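Local coordinates for protein-glutamate methylesterase/protein-glutamine glutaminase (Thermotoga maritima, PDB 3SFT) that probably removes methyl esters from glutamates of chemoreceptors and deamidates specific glutamines there, here as the C-terminal catalytic domain of CheB, at residues I131-T140 and C161-V170; G151-T160 and Y175-I185. All coordinates share one frame; numbering follows the deposited sequence.

Contact 1. Residues I131-T140 and C161-V170; sequences ILTGMGKDGT and CVVFGMPKSV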
loop_
_atom_site.group_PDB
_atom_site.type_symbol
_atom_site.label_atom_id
_atom_site.label_comp_id
_atom_site.label_asym_id
_atom_site.label_seq_id
_atom_site.Cartn_x
_atom_site.Cartn_y
_atom_site.Cartn_z
ATOM N N ILE A 131 -3.730 -3.709 -4.435
ATOM C CA ILE A 131 -3.638 -2.823 -5.584
ATOM C C ILE A 131 -5.019 -2.296 -5.923
ATOM O O ILE A 131 -5.899 -3.035 -6.366
ATOM C CB ILE A 131 -3.007 -3.544 -6.793
ATOM C CG1 ILE A 131 -1.660 -4.146 -6.384
ATOM C CG2 ILE A 131 -2.838 -2.586 -7.963
ATOM C CD1 ILE A 131 -0.683 -3.137 -5.807
ATOM N N LEU A 132 -5.192 -1.001 -5.701
ATOM C CA LEU A 132 -6.459 -0.326 -5.934
ATOM C C LEU A 132 -6.557 0.363 -7.286
ATOM O O LEU A 132 -5.612 0.361 -8.080
ATOM C CB LEU A 132 -6.690 0.713 -4.830
ATOM C CG LEU A 132 -6.578 0.204 -3.390
ATOM C CD1 LEU A 132 -6.880 1.345 -2.416
ATOM C CD2 LEU A 132 -7.546 -0.953 -3.179
ATOM N N THR A 133 -7.727 0.963 -7.497
ATOM C CA THR A 133 -8.101 1.732 -8.677
ATOM C C THR A 133 -6.971 2.642 -9.140
ATOM O O THR A 133 -6.224 3.177 -8.316
ATOM C CB THR A 133 -9.334 2.618 -8.338
ATOM O OG1 THR A 133 -9.630 3.497 -9.428
ATOM C CG2 THR A 133 -9.068 3.445 -7.080
ATOM N N GLY A 134 -6.857 2.817 -10.456
ATOM C CA GLY A 134 -5.820 3.672 -11.007
ATOM C C GLY A 134 -5.390 3.310 -12.415
ATOM O O GLY A 134 -5.631 2.197 -12.887
ATOM N N MET A 135 -4.764 4.265 -13.095
ATOM C CA MET A 135 -4.270 4.053 -14.450
ATOM C C MET A 135 -2.877 3.454 -14.402
ATOM O O MET A 135 -2.149 3.631 -13.428
ATOM C CB MET A 135 -4.175 5.370 -15.219
ATOM C CG MET A 135 -5.459 5.886 -15.805
ATOM S SD MET A 135 -5.223 7.365 -16.832
ATOM C CE MET A 135 -6.818 7.403 -17.479
ATOM N N GLY A 136 -2.505 2.760 -15.470
ATOM C CA GLY A 136 -1.177 2.180 -15.544
ATOM C C GLY A 136 -1.006 0.792 -14.968
ATOM O O GLY A 136 -1.974 0.103 -14.636
ATOM N N LYS A 137 0.256 0.413 -14.798
ATOM C CA LYS A 137 0.619 -0.903 -14.305
ATOM C C LYS A 137 1.424 -0.927 -13.007
ATOM O O LYS A 137 1.951 -1.970 -12.628
ATOM C CB LYS A 137 1.363 -1.658 -15.414
ATOM C CG LYS A 137 0.504 -1.864 -16.666
ATOM C CD LYS A 137 1.285 -2.408 -17.860
ATOM C CE LYS A 137 1.866 -3.796 -17.608
ATOM N NZ LYS A 137 3.316 -3.740 -17.240
ATOM N N ASP A 138 1.521 0.207 -12.321
ATOM C CA ASP A 138 2.256 0.250 -11.058
ATOM C C ASP A 138 1.556 -0.717 -10.103
ATOM O O ASP A 138 0.331 -0.714 -9.995
ATOM C CB ASP A 138 2.271 1.673 -10.482
ATOM C CG ASP A 138 3.195 1.820 -9.268
ATOM O OD1 ASP A 138 4.189 1.075 -9.131
ATOM O OD2 ASP A 138 2.928 2.711 -8.442
ATOM N N GLY A 139 2.334 -1.585 -9.468
ATOM C CA GLY A 139 1.767 -2.565 -8.559
ATOM C C GLY A 139 1.872 -3.976 -9.114
ATOM O O GLY A 139 1.836 -4.954 -8.359
ATOM N N THR A 140 2.012 -4.087 -10.434
ATOM C CA THR A 140 2.123 -5.387 -11.090
ATOM C C THR A 140 3.452 -6.080 -10.786
ATOM O O THR A 140 3.467 -7.219 -10.305
ATOM C CB THR A 140 1.919 -5.259 -12.609
ATOM O OG1 THR A 140 0.575 -4.833 -12.866
ATOM C CG2 THR A 140 2.157 -6.586 -13.296
ATOM N N CYS A 161 -13.861 0.692 -8.626
ATOM C CA CYS A 161 -12.781 1.456 -9.246
ATOM C C CYS A 161 -13.267 2.599 -10.120
ATOM O O CYS A 161 -14.300 2.499 -10.784
ATOM C CB CYS A 161 -11.912 0.559 -10.141
ATOM S SG CYS A 161 -10.897 -0.677 -9.324
ATOM N N VAL A 162 -12.502 3.683 -10.131
ATOM C CA VAL A 162 -12.804 4.803 -11.004
ATOM C C VAL A 162 -12.139 4.393 -12.326
ATOM O O VAL A 162 -12.738 4.504 -13.397
ATOM C CB VAL A 162 -12.228 6.126 -10.467
ATOM C CG1 VAL A 162 -12.444 7.239 -11.479
ATOM C CG2 VAL A 162 -12.922 6.488 -9.157
ATOM N N VAL A 163 -10.932 3.837 -12.213
ATOM C CA VAL A 163 -10.165 3.346 -13.359
ATOM C C VAL A 163 -9.658 1.936 -13.035
ATOM O O VAL A 163 -8.858 1.741 -12.121
ATOM C CB VAL A 163 -8.963 4.260 -13.712
ATOM C CG1 VAL A 163 -8.154 3.638 -14.831
ATOM C CG2 VAL A 163 -9.448 5.635 -14.162
ATOM N N PHE A 164 -10.139 0.956 -13.788
ATOM C CA PHE A 164 -9.762 -0.437 -13.586
ATOM C C PHE A 164 -8.528 -0.763 -14.416
ATOM O O PHE A 164 -8.591 -1.577 -15.331
ATOM C CB PHE A 164 -10.932 -1.337 -14.002
ATOM C CG PHE A 164 -10.777 -2.782 -13.603
ATOM C CD1 PHE A 164 -10.476 -3.130 -12.290
ATOM C CD2 PHE A 164 -10.991 -3.796 -14.533
ATOM C CE1 PHE A 164 -10.399 -4.463 -11.911
ATOM C CE2 PHE A 164 -10.916 -5.136 -14.159
ATOM C CZ PHE A 164 -10.619 -5.466 -12.844
ATOM N N GLY A 165 -7.421 -0.087 -14.130
ATOM C CA GLY A 165 -6.196 -0.337 -14.866
ATOM C C GLY A 165 -5.188 -1.082 -14.018
ATOM O O GLY A 165 -4.803 -2.202 -14.351
ATOM N N MET A 166 -4.773 -0.470 -12.912
ATOM C CA MET A 166 -3.799 -1.085 -12.016
ATOM C C MET A 166 -4.226 -2.459 -11.505
ATOM O O MET A 166 -3.444 -3.408 -11.568
ATOM C CB MET A 166 -3.424 -0.130 -10.873
ATOM C CG MET A 166 -2.589 1.062 -11.366
ATOM S SD MET A 166 -2.153 2.347 -10.166
ATOM C CE MET A 166 -2.715 1.609 -8.623
ATOM N N PRO A 167 -5.476 -2.595 -11.010
ATOM C CA PRO A 167 -5.919 -3.906 -10.520
ATOM C C PRO A 167 -5.995 -4.926 -11.660
ATOM O O PRO A 167 -5.596 -6.087 -11.502
ATOM C CB PRO A 167 -7.313 -3.611 -9.965
ATOM C CG PRO A 167 -7.236 -2.164 -9.569
ATOM C CD PRO A 167 -6.496 -1.565 -10.734
ATOM N N LYS A 168 -6.509 -4.489 -12.808
ATOM C CA LYS A 168 -6.633 -5.369 -13.963
ATOM C C LYS A 168 -5.285 -5.927 -14.402
ATOM O O LYS A 168 -5.176 -7.109 -14.726
ATOM C CB LYS A 168 -7.302 -4.652 -15.142
ATOM C CG LYS A 168 -7.540 -5.569 -16.325
ATOM C CD LYS A 168 -8.532 -5.003 -17.331
ATOM C CE LYS A 168 -7.851 -4.229 -18.441
ATOM N NZ LYS A 168 -8.817 -3.941 -19.545
ATOM N N SER A 169 -4.266 -5.072 -14.423
ATOM C CA SER A 169 -2.928 -5.494 -14.825
ATOM C C SER A 169 -2.400 -6.573 -13.878
ATOM O O SER A 169 -1.753 -7.525 -14.314
ATOM C CB SER A 169 -1.980 -4.299 -14.858
ATOM O OG SER A 169 -0.661 -4.719 -15.140
ATOM N N VAL A 170 -2.685 -6.416 -12.585
ATOM C CA VAL A 170 -2.274 -7.390 -11.575
ATOM C C VAL A 170 -3.008 -8.713 -11.815
ATOM O O VAL A 170 -2.393 -9.781 -11.811
ATOM C CB VAL A 170 -2.590 -6.884 -10.132
ATOM C CG1 VAL A 170 -2.486 -8.019 -9.121
ATOM C CG2 VAL A 170 -1.643 -5.765 -9.752
HETATM O O HOH W 1 -0.815 -2.741 -11.895
#
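G134 and F164 pair backbones in a single bridge where the loop after strand 127-131 meets the loop leading into helix 166-172. G134 N donates to V163 O at 2.8 Å, nearly straight and in the carbonyl plane. G134 O receives M166 N at 2.8 Å from above its own carbonyl plane, with a weak second bond from G165 N. With no CB on G134 or G165 the chains can come this close; one on G134 would run into M166 SD, one on G165 into G134 O. T133 holds the upstream end: its OG1, anti to the backbone N (chi1 173°), accepts from V163 N at 3.1 Å in an almost linear bond and from V162 N at a bent 144°, while also bonding T16 O. A valine in its place would probably leave the V162 and V163 amides without their shared acceptor and the loop freer to shift. M166 fills the bend of the loop, CG and SD against M135 O and its methyl CE 3.2 Å from L132 O, the chain folded back by a nearly eclipsed chi3 of 8°. Beyond it, V170 CG2 lies 3.7 Å from I131 CG1, and S169 OG donates to T140 OG1 at 2.6 Å. T140 OG1 in turn donates to a water that donates to D138 O and M166 O. The water bridge and the S169-T140 bond probably help to hold the backbone at D138, the predicted catalytic aspartate, whose OD2 bonds H42 NE2, and M166 lies beside the predicted catalytic serine, S15.

Contact 2. Residues G151-T160 and Y175-I185; sequences GTVIAEDKET and YADYVLPAYKI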
loop_
_atom_site.group_PDB
_atom_site.type_symbol
_atom_site.label_atom_id
_atom_site.label_comp_id
_atom_site.label_asym_id
_atom_site.label_seq_id
_atom_site.Cartn_x
_atom_site.Cartn_y
_atom_site.Cartn_z
ATOM N N GLY A 151 3.896 -14.202 -0.397
ATOM C CA GLY A 151 2.950 -13.261 0.177
ATOM C C GLY A 151 1.562 -13.393 -0.433
ATOM O O GLY A 151 1.318 -14.274 -1.265
ATOM N N THR A 152 0.670 -12.482 -0.056
ATOM C CA THR A 152 -0.711 -12.487 -0.522
ATOM C C THR A 152 -1.052 -11.184 -1.252
ATOM O O THR A 152 -0.655 -10.100 -0.826
ATOM C CB THR A 152 -1.671 -12.683 0.680
ATOM O OG1 THR A 152 -1.430 -13.966 1.279
ATOM C CG2 THR A 152 -3.128 -12.595 0.238
ATOM N N VAL A 153 -1.829 -11.294 -2.323
ATOM C CA VAL A 153 -2.198 -10.126 -3.117
ATOM C C VAL A 153 -3.704 -9.933 -3.293
ATOM O O VAL A 153 -4.441 -10.874 -3.595
ATOM C CB VAL A 153 -1.529 -10.182 -4.509
ATOM C CG1 VAL A 153 -1.994 -9.022 -5.378
ATOM C CG2 VAL A 153 -0.017 -10.180 -4.364
ATOM N N ILE A 154 -4.148 -8.697 -3.097
ATOM C CA ILE A 154 -5.548 -8.339 -3.252
ATOM C C ILE A 154 -5.671 -7.244 -4.310
ATOM O O ILE A 154 -4.971 -6.234 -4.257
ATOM C CB ILE A 154 -6.149 -7.814 -1.930
ATOM C CG1 ILE A 154 -6.123 -8.907 -0.862
ATOM C CG2 ILE A 154 -7.576 -7.350 -2.154
ATOM C CD1 ILE A 154 -6.458 -8.402 0.540
ATOM N N ALA A 155 -6.532 -7.472 -5.294
ATOM C CA ALA A 155 -6.766 -6.494 -6.352
ATOM C C ALA A 155 -8.184 -5.968 -6.203
ATOM O O ALA A 155 -9.100 -6.730 -5.887
ATOM C CB ALA A 155 -6.587 -7.129 -7.714
ATOM N N GLU A 156 -8.359 -4.666 -6.398
ATOM C CA GLU A 156 -9.677 -4.062 -6.284
ATOM C C GLU A 156 -10.552 -4.425 -7.482
ATOM O O GLU A 156 -10.122 -4.340 -8.637
ATOM C CB GLU A 156 -9.579 -2.540 -6.137
ATOM C CG GLU A 156 -10.945 -1.860 -5.906
ATOM C CD GLU A 156 -10.856 -0.351 -5.684
ATOM O OE1 GLU A 156 -9.752 0.214 -5.762
ATOM O OE2 GLU A 156 -11.905 0.279 -5.432
ATOM N N ASP A 157 -11.767 -4.879 -7.186
ATOM C CA ASP A 157 -12.742 -5.260 -8.198
ATOM C C ASP A 157 -13.188 -4.021 -8.980
ATOM O O ASP A 157 -13.274 -2.919 -8.428
ATOM C CB ASP A 157 -13.951 -5.922 -7.514
ATOM C CG ASP A 157 -14.957 -6.482 -8.502
ATOM O OD1 ASP A 157 -14.945 -7.707 -8.739
ATOM O OD2 ASP A 157 -15.765 -5.701 -9.038
ATOM N N LYS A 158 -13.485 -4.217 -10.260
ATOM C CA LYS A 158 -13.923 -3.143 -11.154
ATOM C C LYS A 158 -15.113 -2.343 -10.617
ATOM O O LYS A 158 -15.263 -1.158 -10.917
ATOM C CB LYS A 158 -14.279 -3.723 -12.530
ATOM C CG LYS A 158 -14.547 -2.670 -13.597
ATOM C CD LYS A 158 -14.949 -3.295 -14.926
ATOM C CE LYS A 158 -15.163 -2.231 -15.995
ATOM N NZ LYS A 158 -13.900 -1.527 -16.355
ATOM N N GLU A 159 -15.955 -2.993 -9.820
ATOM C CA GLU A 159 -17.138 -2.352 -9.247
ATOM C C GLU A 159 -16.868 -1.007 -8.571
ATOM O O GLU A 159 -17.529 -0.008 -8.868
ATOM C CB GLU A 159 -17.802 -3.292 -8.237
ATOM C CG GLU A 159 -19.041 -2.712 -7.554
ATOM C CD GLU A 159 -19.571 -3.593 -6.432
ATOM O OE1 GLU A 159 -19.404 -4.831 -6.491
ATOM O OE2 GLU A 159 -20.162 -3.037 -5.486
ATOM N N THR A 160 -15.887 -0.983 -7.676
ATOM C CA THR A 160 -15.566 0.229 -6.936
ATOM C C THR A 160 -14.444 1.102 -7.502
ATOM O O THR A 160 -14.131 2.146 -6.935
ATOM C CB THR A 160 -15.282 -0.104 -5.458
ATOM O OG1 THR A 160 -14.268 -1.113 -5.377
ATOM C CG2 THR A 160 -16.549 -0.620 -4.781
ATOM N N TYR A 175 -1.529 -12.703 -10.602
ATOM C CA TYR A 175 -0.978 -12.415 -9.276
ATOM C C TYR A 175 -1.990 -12.160 -8.168
ATOM O O TYR A 175 -1.618 -12.121 -6.991
ATOM C CB TYR A 175 -0.009 -11.231 -9.338
ATOM C CG TYR A 175 1.192 -11.448 -10.233
ATOM C CD1 TYR A 175 1.747 -12.722 -10.400
ATOM C CD2 TYR A 175 1.773 -10.380 -10.913
ATOM C CE1 TYR A 175 2.849 -12.922 -11.223
ATOM C CE2 TYR A 175 2.874 -10.571 -11.739
ATOM C CZ TYR A 175 3.406 -11.845 -11.888
ATOM O OH TYR A 175 4.501 -12.031 -12.693
ATOM N N ALA A 176 -3.259 -11.983 -8.530
ATOM C CA ALA A 176 -4.287 -11.712 -7.532
ATOM C C ALA A 176 -4.854 -12.959 -6.857
ATOM O O ALA A 176 -5.287 -13.895 -7.520
ATOM C CB ALA A 176 -5.422 -10.883 -8.146
ATOM N N ASP A 177 -4.817 -12.973 -5.530
ATOM C CA ASP A 177 -5.369 -14.083 -4.763
ATOM C C ASP A 177 -6.832 -13.760 -4.487
ATOM O O ASP A 177 -7.652 -14.656 -4.327
ATOM C CB ASP A 177 -4.624 -14.268 -3.437
ATOM C CG ASP A 177 -3.175 -14.654 -3.632
ATOM O OD1 ASP A 177 -2.912 -15.705 -4.248
ATOM O OD2 ASP A 177 -2.297 -13.901 -3.168
ATOM N N TYR A 178 -7.138 -12.465 -4.433
ATOM C CA TYR A 178 -8.491 -11.977 -4.187
ATOM C C TYR A 178 -8.791 -10.763 -5.063
ATOM O O TYR A 178 -7.922 -9.921 -5.303
ATOM C CB TYR A 178 -8.661 -11.559 -2.719
ATOM C CG TYR A 178 -8.375 -12.647 -1.716
ATOM C CD1 TYR A 178 -9.333 -13.617 -1.413
ATOM C CD2 TYR A 178 -7.140 -12.717 -1.073
ATOM C CE1 TYR A 178 -9.066 -14.632 -0.494
ATOM C CE2 TYR A 178 -6.863 -13.727 -0.157
ATOM C CZ TYR A 178 -7.828 -14.679 0.127
ATOM O OH TYR A 178 -7.541 -15.687 1.019
ATOM N N VAL A 179 -10.018 -10.706 -5.566
ATOM C CA VAL A 179 -10.482 -9.584 -6.374
ATOM C C VAL A 179 -11.713 -9.143 -5.597
ATOM O O VAL A 179 -12.728 -9.837 -5.589
ATOM C CB VAL A 179 -10.865 -10.026 -7.803
ATOM C CG1 VAL A 179 -11.346 -8.822 -8.608
ATOM C CG2 VAL A 179 -9.657 -10.666 -8.490
ATOM N N LEU A 180 -11.605 -8.015 -4.906
ATOM C CA LEU A 180 -12.698 -7.542 -4.063
ATOM C C LEU A 180 -13.046 -6.071 -4.188
ATOM O O LEU A 180 -12.172 -5.230 -4.391
ATOM C CB LEU A 180 -12.338 -7.796 -2.594
ATOM C CG LEU A 180 -11.983 -9.208 -2.127
ATOM C CD1 LEU A 180 -11.213 -9.119 -0.826
ATOM C CD2 LEU A 180 -13.241 -10.041 -1.955
ATOM N N PRO A 181 -14.344 -5.740 -4.084
ATOM C CA PRO A 181 -14.722 -4.328 -4.175
ATOM C C PRO A 181 -14.122 -3.694 -2.918
ATOM O O PRO A 181 -13.934 -4.376 -1.910
ATOM C CB PRO A 181 -16.250 -4.381 -4.148
ATOM C CG PRO A 181 -16.554 -5.650 -3.414
ATOM C CD PRO A 181 -15.533 -6.602 -3.985
ATOM N N ALA A 182 -13.768 -2.418 -2.995
ATOM C CA ALA A 182 -13.131 -1.718 -1.880
ATOM C C ALA A 182 -13.719 -1.969 -0.496
ATOM O O ALA A 182 -12.975 -2.220 0.451
ATOM C CB ALA A 182 -13.066 -0.224 -2.163
ATOM N N TYR A 183 -15.044 -1.921 -0.383
ATOM C CA TYR A 183 -15.716 -2.130 0.900
ATOM C C TYR A 183 -15.529 -3.516 1.531
ATOM O O TYR A 183 -15.690 -3.670 2.745
ATOM C CB TYR A 183 -17.208 -1.766 0.804
ATOM C CG TYR A 183 -17.991 -2.499 -0.272
ATOM C CD1 TYR A 183 -18.541 -3.761 -0.027
ATOM C CD2 TYR A 183 -18.195 -1.923 -1.525
ATOM C CE1 TYR A 183 -19.276 -4.428 -1.003
ATOM C CE2 TYR A 183 -18.926 -2.580 -2.507
ATOM C CZ TYR A 183 -19.464 -3.834 -2.237
ATOM O OH TYR A 183 -20.187 -4.494 -3.203
ATOM N N LYS A 184 -15.211 -4.526 0.722
ATOM C CA LYS A 184 -14.987 -5.869 1.262
ATOM C C LYS A 184 -13.518 -6.117 1.609
ATOM O O LYS A 184 -13.182 -7.122 2.235
ATOM C CB LYS A 184 -15.484 -6.949 0.298
ATOM C CG LYS A 184 -16.981 -7.233 0.405
ATOM C CD LYS A 184 -17.379 -8.427 -0.449
ATOM C CE LYS A 184 -18.857 -8.781 -0.286
ATOM N NZ LYS A 184 -19.182 -9.262 1.090
ATOM N N ILE A 185 -12.651 -5.203 1.186
ATOM C CA ILE A 185 -11.217 -5.311 1.444
ATOM C C ILE A 185 -10.852 -5.238 2.937
ATOM O O ILE A 185 -10.044 -6.035 3.404
ATOM C CB ILE A 185 -10.414 -4.273 0.601
ATOM C CG1 ILE A 185 -10.575 -4.591 -0.891
ATOM C CG2 ILE A 185 -8.934 -4.272 0.991
ATOM C CD1 ILE A 185 -9.668 -3.783 -1.816
#
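I154 and A155 pair with Y178 and V179 in a parallel ladder, the axes of strands 152-156 and 178-180 approaching to 4.7 Å at an angle of 29°, and the backbone bonds alternate along it: A155 N to Y178 O, L180 N to A155 O, then D157 N to L180 O. The last approaches from well above the carbonyl plane. V153 O takes two donors, Y178 N in its carbonyl plane and D177 N tilted from it. D177 also reaches back with its side chain, OD2 accepting V153 N at 2.8 Å through its anti lone pair, and forms a salt bridge with K147. With the intervening helix 166-172 the two strands make a beta-alpha-beta unit at one edge of the parallel sheet of this doubly wound domain. Apolar packing divides between the faces. On one, I154 CG1 lies 3.9 Å from Y178 CD2 and its CG2 4.1 Å from I185 CD1, while T152 CG2 meets the tyrosine ring at its edge. On the other, the methyls of A155 and A176 touch, next to I171 of the helix. Polar side chains join the ends beyond the strands. T160 OG1, held between backbone N and carbonyl carbon (chi1 54°), accepts A182 N almost linearly at 2.8 Å and donates to E156 OE2, which also bonds S21. Y183, with P181 CG over one face of its ring, donates its OH to E159 OE2 at 2.7 Å, the carboxylate and ring planes 58° apart.

From the N terminus, the chain leaves strand 127-131 through the loop 131-140 and helix 140-148, then enters strand 152-156, the first half of contact 2. Residues 161-170 follow and return to the loop, closing contact 1 across 20 intervening residues; helix 166-172 then leads to strand 178-180, which closes contact 2 across 14. The two closures cross, each holding one segment of the other between its own. They also touch directly: I131 N probably bonds I154 O and T133 N probably bonds E156 OE1, both at 2.8 Å. Together they tie the last three strands of the parallel sheet to helix 166-172 and the loop carrying D138.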